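Local atomic coordinates of RabGDI protein (Plasmodium falciparum 3D7, PDB entry 3P1W), a protein that probably acts as a Rab GDP-dissociation inhibitor, holding GDP-bound Rab GTPases in a soluble, inactive form during vesicle transport. Residues Ser61-Asn66 and Gly82-Trp87; Thr343-Ile348 and Ser367-Val372. All coordinates share one frame; numbering follows the deposited sequence.

Contact 1: residues Ser61-Asn66 and Gly82-Trp87; sequences SLNLTN and GENRHW
Asn84 OD1 receives the backbone N-H of Thr65 at 2.9 Å (Thr65 N to Asn84 OD1), a nearly straight bond of 168° that lies in the carbonyl plane on a lone pair. Leu64 N is also 2.9 Å from Asn84 OD1. Asn84 ND2 donates to Thr65 OG1 at 2.8 Å, with the hydroxyl oxygen in the amide plane. Two bonds to one residue thus fix the rotation of the Asn84 amide at the first turn of helix 64-71. Over it lies the amide of Asn63, stacked with the planes 15° apart and CG 3.3 Å from Asn84 OD1. Asn63 is the N-cap of this helix, its OD1 accepting from Asn66 N at 2.9 Å. Next to the polar part, Leu64 has CG anti to its carbonyl carbon (chi1 -87°), which places CG over the five-membered ring of Trp87, a CH-pi contact 3.6 Å from CG to the ring centroid, while CD2 covers the centre of the indole. Trp87 NE1 is held by Tyr81 O, outside the contact. The first turn is therefore capped from within by Asn63 and bonded from outside by Asn84, whose carbonyl is probably polarised by the Thr65 N-H.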
ATOM      1  N   SER A  61     -10.263   7.727   6.672  1.00 23.28           N
ATOM      2  CA  SER A  61     -11.185   7.933   5.575  1.00 25.22           C
ATOM      3  C   SER A  61     -12.024   9.196   5.841  1.00 25.22           C
ATOM      4  O   SER A  61     -12.611   9.310   6.913  1.00 25.33           O
ATOM      5  CB  SER A  61     -12.113   6.718   5.515  1.00 26.46           C
ATOM      6  OG  SER A  61     -13.033   6.832   4.459  1.00 32.34           O
ATOM      7  N   LEU A  62     -12.081  10.126   4.894  1.00 24.21           N
ATOM      8  CA  LEU A  62     -12.794  11.413   5.084  1.00 25.24           C
ATOM      9  C   LEU A  62     -14.017  11.562   4.168  1.00 25.89           C
ATOM     10  O   LEU A  62     -13.979  11.219   2.983  1.00 24.81           O
ATOM     11  CB  LEU A  62     -11.842  12.585   4.840  1.00 25.17           C
ATOM     12  CG  LEU A  62     -10.673  12.856   5.817  1.00 27.60           C
ATOM     13  CD1 LEU A  62      -9.840  11.630   6.019  1.00 31.60           C
ATOM     14  CD2 LEU A  62      -9.771  13.994   5.274  1.00 26.70           C
ATOM     15  N   ASN A  63     -15.105  12.089   4.715  1.00 26.47           N
ATOM     16  CA  ASN A  63     -16.222  12.522   3.881  1.00 27.70           C
ATOM     17  C   ASN A  63     -15.946  13.914   3.324  1.00 27.64           C
ATOM     18  O   ASN A  63     -14.851  14.437   3.491  1.00 26.50           O
ATOM     19  CB  ASN A  63     -17.552  12.444   4.648  1.00 29.25           C
ATOM     20  CG  ASN A  63     -17.627  13.373   5.854  1.00 29.90           C
ATOM     21  OD1 ASN A  63     -16.810  14.276   6.040  1.00 27.61           O
ATOM     22  ND2 ASN A  63     -18.646  13.144   6.689  1.00 31.45           N
ATOM     23  N   LEU A  64     -16.925  14.529   2.669  1.00 29.11           N
ATOM     24  CA  LEU A  64     -16.689  15.857   2.100  1.00 30.01           C
ATOM     25  C   LEU A  64     -16.389  16.891   3.151  1.00 30.56           C
ATOM     26  O   LEU A  64     -15.441  17.641   3.018  1.00 30.13           O
ATOM     27  CB  LEU A  64     -17.911  16.358   1.332  1.00 31.04           C
ATOM     28  CG  LEU A  64     -18.078  15.993  -0.105  1.00 31.66           C
ATOM     29  CD1 LEU A  64     -19.443  16.557  -0.521  1.00 32.25           C
ATOM     30  CD2 LEU A  64     -16.922  16.527  -0.929  1.00 28.84           C
ATOM     31  N   THR A  65     -17.246  16.969   4.174  1.00 31.74           N
ATOM     32  CA  THR A  65     -17.052  17.931   5.257  1.00 32.30           C
ATOM     33  C   THR A  65     -15.645  17.843   5.811  1.00 31.43           C
ATOM     34  O   THR A  65     -14.970  18.851   5.996  1.00 31.29           O
ATOM     35  CB  THR A  65     -18.073  17.719   6.372  1.00 33.51           C
ATOM     36  OG1 THR A  65     -19.370  18.006   5.849  1.00 36.44           O
ATOM     37  CG2 THR A  65     -17.796  18.621   7.585  1.00 34.50           C
ATOM     38  N   ASN A  66     -15.184  16.630   6.056  1.00 30.54           N
ATOM     39  CA  ASN A  66     -13.916  16.480   6.712  1.00 30.38           C
ATOM     40  C   ASN A  66     -12.757  16.691   5.752  1.00 27.96           C
ATOM     41  O   ASN A  66     -11.760  17.243   6.153  1.00 27.68           O
ATOM     42  CB  ASN A  66     -13.866  15.180   7.507  1.00 31.19           C
ATOM     43  CG  ASN A  66     -14.748  15.248   8.748  1.00 34.50           C
ATOM     44  OD1 ASN A  66     -14.701  16.220   9.520  1.00 39.87           O
ATOM     45  ND2 ASN A  66     -15.578  14.244   8.930  1.00 36.48           N
ATOM     46  N   GLY A  82     -22.641  17.093  -3.743  1.00 38.30           N
ATOM     47  CA  GLY A  82     -23.745  16.383  -3.116  1.00 39.93           C
ATOM     48  C   GLY A  82     -23.477  16.091  -1.657  1.00 39.57           C
ATOM     49  O   GLY A  82     -22.761  16.842  -0.989  1.00 38.88           O
ATOM     50  N   GLU A  83     -24.059  15.000  -1.162  1.00 40.45           N
ATOM     51  CA  GLU A  83     -24.074  14.703   0.272  1.00 41.35           C
ATOM     52  C   GLU A  83     -22.859  13.925   0.731  1.00 38.98           C
ATOM     53  O   GLU A  83     -22.288  13.160  -0.030  1.00 38.51           O
ATOM     54  CB  GLU A  83     -25.315  13.884   0.641  1.00 43.31           C
ATOM     55  CG  GLU A  83     -26.615  14.662   0.599  1.00 48.47           C
ATOM     56  CD  GLU A  83     -27.813  13.766   0.808  1.00 54.32           C
ATOM     57  OE1 GLU A  83     -28.091  12.915  -0.076  1.00 57.50           O
ATOM     58  OE2 GLU A  83     -28.472  13.914   1.856  1.00 58.45           O
ATOM     59  N   ASN A  84     -22.522  14.090   2.009  1.00 38.22           N
ATOM     60  CA  ASN A  84     -21.397  13.396   2.628  1.00 36.98           C
ATOM     61  C   ASN A  84     -21.368  11.874   2.451  1.00 37.10           C
ATOM     62  O   ASN A  84     -20.285  11.299   2.309  1.00 35.37           O
ATOM     63  CB  ASN A  84     -21.343  13.719   4.122  1.00 37.02           C
ATOM     64  CG  ASN A  84     -20.557  14.974   4.421  1.00 37.31           C
ATOM     65  OD1 ASN A  84     -19.477  15.183   3.870  1.00 36.28           O
ATOM     66  ND2 ASN A  84     -21.060  15.792   5.350  1.00 39.58           N
ATOM     67  N   ARG A  85     -22.533  11.223   2.450  1.00 38.53           N
ATOM     68  CA  ARG A  85     -22.577   9.748   2.438  1.00 38.79           C
ATOM     69  C   ARG A  85     -21.962   9.103   1.179  1.00 37.27           C
ATOM     70  O   ARG A  85     -21.598   7.932   1.200  1.00 37.84           O
ATOM     71  CB  ARG A  85     -24.016   9.238   2.654  1.00 41.67           C
ATOM     72  CG  ARG A  85     -24.956   9.506   1.504  1.00 45.07           C
ATOM     73  CD  ARG A  85     -26.419   9.446   1.944  1.00 51.18           C
ATOM     74  NE  ARG A  85     -27.284   9.852   0.842  1.00 55.42           N
ATOM     75  CZ  ARG A  85     -27.620   9.071  -0.184  1.00 59.36           C
ATOM     76  NH1 ARG A  85     -28.401   9.546  -1.149  1.00 60.85           N
ATOM     77  NH2 ARG A  85     -27.178   7.815  -0.258  1.00 60.23           N
ATOM     78  N   HIS A  86     -21.846   9.862   0.094  1.00 36.03           N
ATOM     79  CA  HIS A  86     -21.278   9.354  -1.161  1.00 34.94           C
ATOM     80  C   HIS A  86     -19.759   9.365  -1.143  1.00 32.10           C
ATOM     81  O   HIS A  86     -19.135   8.753  -2.002  1.00 31.51           O
ATOM     82  CB  HIS A  86     -21.725  10.209  -2.335  1.00 35.07           C
ATOM     83  CG  HIS A  86     -23.210  10.328  -2.455  1.00 39.73           C
ATOM     84  ND1 HIS A  86     -24.011   9.266  -2.812  1.00 41.69           N
ATOM     85  CD2 HIS A  86     -24.038  11.381  -2.259  1.00 42.56           C
ATOM     86  CE1 HIS A  86     -25.274   9.660  -2.829  1.00 45.57           C
ATOM     87  NE2 HIS A  86     -25.318  10.939  -2.494  1.00 44.54           N
ATOM     88  N   TRP A  87     -19.181  10.103  -0.199  1.00 30.80           N
ATOM     89  CA  TRP A  87     -17.729  10.316  -0.183  1.00 29.01           C
ATOM     90  C   TRP A  87     -17.041   9.586   0.944  1.00 28.02           C
ATOM     91  O   TRP A  87     -17.345   9.793   2.117  1.00 28.59           O
ATOM     92  CB  TRP A  87     -17.410  11.809  -0.122  1.00 28.81           C
ATOM     93  CG  TRP A  87     -17.917  12.544  -1.307  1.00 29.25           C
ATOM     94  CD1 TRP A  87     -19.176  13.029  -1.488  1.00 30.96           C
ATOM     95  CD2 TRP A  87     -17.183  12.883  -2.494  1.00 30.25           C
ATOM     96  NE1 TRP A  87     -19.279  13.639  -2.709  1.00 33.18           N
ATOM     97  CE2 TRP A  87     -18.071  13.564  -3.352  1.00 32.10           C
ATOM     98  CE3 TRP A  87     -15.870  12.669  -2.916  1.00 29.33           C
ATOM     99  CZ2 TRP A  87     -17.685  14.042  -4.602  1.00 31.34           C
ATOM    100  CZ3 TRP A  87     -15.488  13.138  -4.173  1.00 30.11           C
ATOM    101  CH2 TRP A  87     -16.387  13.808  -4.995  1.00 31.81           C
TER

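Contact 2: residues Thr343-Ile348 and Ser367-Val372; sequences TNSCQI and SFQHGV
Ser367 OG donates to Asn344 O at 2.6 Å, reaching the carbonyl oxygen in its plane on a lone pair, and Ser345 OG donates to Gln369 OE1 at an equal 2.6 Å, tilted 15° from the amide carbonyl plane. These two hydroxyl bonds run in opposite directions across the open end of an antiparallel pair: strand 346-350 begins just after Ser345, Ser367 follows on from its partner strand, and the chain then turns through Gln369 and His370. The bond to Asn344 O is made with Ser367 OG turned between its own backbone N and carbonyl carbon (chi1 65°). Water 1 bridges the two segments. It donates to Asn344 O, accepts from Ser367 N at 2.9 Å and more weakly from His370 N, and lies 2.6 Å from His370 ND1, in the plane of the imidazole. Asn344 O is thus gripped by both a hydroxyl and a water. A second water donates to Asn344 OD1 and, weakly, to Ser367 OG.

The backbone sets Gln369 CB 3.7 Å from Asn344 CB. From there CG runs anti to the backbone N (chi1 177°) and the chain bends at chi2 toward the amide, whose OE1 also touches Ser345 CB. Beyond the two segments, strand 117-129 satisfies other polar ends: Gln369 NE2 donates to Val119 O and His370 NE2 bonds to Leu118 O, so that the turn is joined to strand 117-129 as well as to residues 343-348. On the side of residues 343-348, Ser345 OG also meets Glu121 N. The imidazole of His370 packs edge-to-face with Tyr250. On its side toward Ser345 the ring presents an edge, with CE1 3.4 Å from Ser345 OG.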
ATOM      1  N   THR A 343     -11.786   3.240 -17.263  1.00 30.29           N
ATOM      2  CA  THR A 343     -11.897   2.412 -16.044  1.00 29.88           C
ATOM      3  C   THR A 343     -12.414   3.210 -14.847  1.00 28.90           C
ATOM      4  O   THR A 343     -12.137   4.410 -14.712  1.00 28.49           O
ATOM      5  CB  THR A 343     -10.576   1.729 -15.666  1.00 28.77           C
ATOM      6  OG1 THR A 343      -9.497   2.690 -15.684  1.00 27.94           O
ATOM      7  CG2 THR A 343     -10.295   0.555 -16.631  1.00 31.01           C
ATOM      8  N   ASN A 344     -13.182   2.536 -13.998  1.00 28.59           N
ATOM      9  CA  ASN A 344     -13.773   3.162 -12.802  1.00 27.71           C
ATOM     10  C   ASN A 344     -12.857   3.050 -11.590  1.00 25.85           C
ATOM     11  O   ASN A 344     -13.099   3.677 -10.547  1.00 25.20           O
ATOM     12  CB  ASN A 344     -15.136   2.542 -12.500  1.00 29.27           C
ATOM     13  CG  ASN A 344     -16.179   2.935 -13.512  1.00 32.63           C
ATOM     14  OD1 ASN A 344     -16.255   4.092 -13.906  1.00 37.68           O
ATOM     15  ND2 ASN A 344     -16.977   1.977 -13.952  1.00 35.41           N
ATOM     16  N   SER A 345     -11.838   2.215 -11.727  1.00 23.93           N
ATOM     17  CA  SER A 345     -10.756   2.150 -10.788  1.00 23.06           C
ATOM     18  C   SER A 345      -9.509   1.654 -11.526  1.00 22.67           C
ATOM     19  O   SER A 345      -9.585   0.813 -12.446  1.00 22.71           O
ATOM     20  CB  SER A 345     -11.113   1.241  -9.616  1.00 23.68           C
ATOM     21  OG  SER A 345     -11.541  -0.031 -10.075  1.00 25.45           O
ATOM     22  N   CYS A 346      -8.355   2.198 -11.176  1.00 21.07           N
ATOM     23  CA  CYS A 346      -7.118   1.719 -11.771  1.00 21.29           C
ATOM     24  C   CYS A 346      -5.911   2.149 -10.951  1.00 19.81           C
ATOM     25  O   CYS A 346      -6.019   2.988 -10.061  1.00 19.14           O
ATOM     26  CB  CYS A 346      -6.964   2.163 -13.259  1.00 20.89           C
ATOM     27  SG  CYS A 346      -6.751   3.894 -13.548  1.00 25.02           S
ATOM     28  N   GLN A 347      -4.792   1.486 -11.228  1.00 19.87           N
ATOM     29  CA  GLN A 347      -3.474   1.770 -10.668  1.00 18.97           C
ATOM     30  C   GLN A 347      -2.518   2.065 -11.835  1.00 19.98           C
ATOM     31  O   GLN A 347      -2.529   1.341 -12.858  1.00 21.61           O
ATOM     32  CB  GLN A 347      -2.955   0.558  -9.894  1.00 20.41           C
ATOM     33  CG  GLN A 347      -1.550   0.739  -9.251  1.00 20.79           C
ATOM     34  CD  GLN A 347      -1.177  -0.433  -8.342  1.00 25.61           C
ATOM     35  OE1 GLN A 347      -0.513  -0.269  -7.313  1.00 25.00           O
ATOM     36  NE2 GLN A 347      -1.633  -1.610  -8.706  1.00 29.62           N
ATOM     37  N   ILE A 348      -1.731   3.125 -11.703  1.00 17.95           N
ATOM     38  CA  ILE A 348      -0.682   3.463 -12.643  1.00 17.72           C
ATOM     39  C   ILE A 348       0.634   3.506 -11.905  1.00 17.09           C
ATOM     40  O   ILE A 348       0.770   4.226 -10.920  1.00 16.89           O
ATOM     41  CB  ILE A 348      -0.920   4.838 -13.320  1.00 18.32           C
ATOM     42  CG1 ILE A 348      -2.273   4.898 -14.051  1.00 18.11           C
ATOM     43  CG2 ILE A 348       0.217   5.200 -14.279  1.00 19.23           C
ATOM     44  CD1 ILE A 348      -2.706   6.327 -14.394  1.00 19.54           C
ATOM     45  N   SER A 367     -13.691   5.583  -7.571  1.00 24.14           N
ATOM     46  CA  SER A 367     -14.881   6.327  -7.961  1.00 25.53           C
ATOM     47  C   SER A 367     -16.123   5.761  -7.291  1.00 27.67           C
ATOM     48  O   SER A 367     -16.031   5.083  -6.265  1.00 27.71           O
ATOM     49  CB  SER A 367     -15.014   6.281  -9.500  1.00 26.54           C
ATOM     50  OG  SER A 367     -15.246   4.956  -9.951  1.00 26.53           O
ATOM     51  N   PHE A 368     -17.289   6.057  -7.870  1.00 29.19           N
ATOM     52  CA  PHE A 368     -18.550   5.506  -7.408  1.00 31.48           C
ATOM     53  C   PHE A 368     -18.550   3.972  -7.387  1.00 31.71           C
ATOM     54  O   PHE A 368     -19.230   3.370  -6.551  1.00 32.53           O
ATOM     55  CB  PHE A 368     -19.677   6.014  -8.289  1.00 33.31           C
ATOM     56  CG  PHE A 368     -21.030   5.469  -7.919  1.00 36.79           C
ATOM     57  CD1 PHE A 368     -21.669   5.896  -6.756  1.00 39.14           C
ATOM     58  CD2 PHE A 368     -21.663   4.530  -8.730  1.00 40.26           C
ATOM     59  CE1 PHE A 368     -22.925   5.398  -6.415  1.00 42.54           C
ATOM     60  CE2 PHE A 368     -22.913   4.022  -8.388  1.00 41.98           C
ATOM     61  CZ  PHE A 368     -23.544   4.456  -7.236  1.00 42.56           C
ATOM     62  N   GLN A 369     -17.789   3.341  -8.281  1.00 31.28           N
ATOM     63  CA  GLN A 369     -17.674   1.869  -8.280  1.00 32.22           C
ATOM     64  C   GLN A 369     -17.361   1.315  -6.890  1.00 31.14           C
ATOM     65  O   GLN A 369     -17.996   0.352  -6.444  1.00 31.56           O
ATOM     66  CB  GLN A 369     -16.616   1.396  -9.295  1.00 32.11           C
ATOM     67  CG  GLN A 369     -16.382  -0.123  -9.310  1.00 32.60           C
ATOM     68  CD  GLN A 369     -14.955  -0.531  -9.659  1.00 33.74           C
ATOM     69  OE1 GLN A 369     -14.137   0.285 -10.083  1.00 29.20           O
ATOM     70  NE2 GLN A 369     -14.649  -1.822  -9.457  1.00 36.18           N
ATOM     71  N   HIS A 370     -16.384   1.914  -6.207  1.00 29.46           N
ATOM     72  CA  HIS A 370     -16.006   1.489  -4.847  1.00 28.76           C
ATOM     73  C   HIS A 370     -16.687   2.291  -3.721  1.00 29.41           C
ATOM     74  O   HIS A 370     -16.255   2.243  -2.575  1.00 29.41           O
ATOM     75  CB  HIS A 370     -14.477   1.551  -4.670  1.00 26.44           C
ATOM     76  CG  HIS A 370     -13.747   0.420  -5.322  1.00 25.54           C
ATOM     77  ND1 HIS A 370     -13.315   0.464  -6.633  1.00 26.71           N
ATOM     78  CD2 HIS A 370     -13.396  -0.800  -4.851  1.00 24.73           C
ATOM     79  CE1 HIS A 370     -12.724  -0.680  -6.933  1.00 25.51           C
ATOM     80  NE2 HIS A 370     -12.767  -1.468  -5.874  1.00 23.48           N
ATOM     81  N   GLY A 371     -17.740   3.033  -4.046  1.00 30.95           N
ATOM     82  CA  GLY A 371     -18.489   3.792  -3.048  1.00 31.71           C
ATOM     83  C   GLY A 371     -17.717   4.895  -2.353  1.00 31.05           C
ATOM     84  O   GLY A 371     -17.973   5.194  -1.173  1.00 31.36           O
ATOM     85  N   VAL A 372     -16.757   5.494  -3.064  1.00 28.82           N
ATOM     86  CA  VAL A 372     -15.892   6.485  -2.432  1.00 27.91           C
ATOM     87  C   VAL A 372     -16.120   7.921  -2.941  1.00 27.83           C
ATOM     88  O   VAL A 372     -15.683   8.866  -2.286  1.00 25.90           O
ATOM     89  CB  VAL A 372     -14.394   6.069  -2.524  1.00 27.44           C
ATOM     90  CG1 VAL A 372     -14.140   4.804  -1.707  1.00 25.92           C
ATOM     91  CG2 VAL A 372     -13.961   5.883  -3.930  1.00 27.39           C
TER
HETATM   92  O   HOH W   1     -13.824   2.726  -7.786  1.00 28.27           O
HETATM   93  O   HOH W   2     -17.701   5.877 -11.893  1.00 44.98           O

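In the fold
Contact 1 is completed first along the chain and contact 2 follows in series. Their centres are 16 Å apart, on the same side of the centre of the chain, yet they meet directly: Trp87 CE3 packs 3.9 Å from Val372 O. The indole of contact 1 therefore also borders the end of the turn 367-372. Leu374 continues this junction, touching both His86 and Trp87, and Asn88 ND2 bonds to Gly371 O. Contact 1 joins the start of helix 64-71 to the loop leading into strand 89-90, whereas contact 2 closes the end of a strand pair in the mixed sheet that also holds strand 117-129.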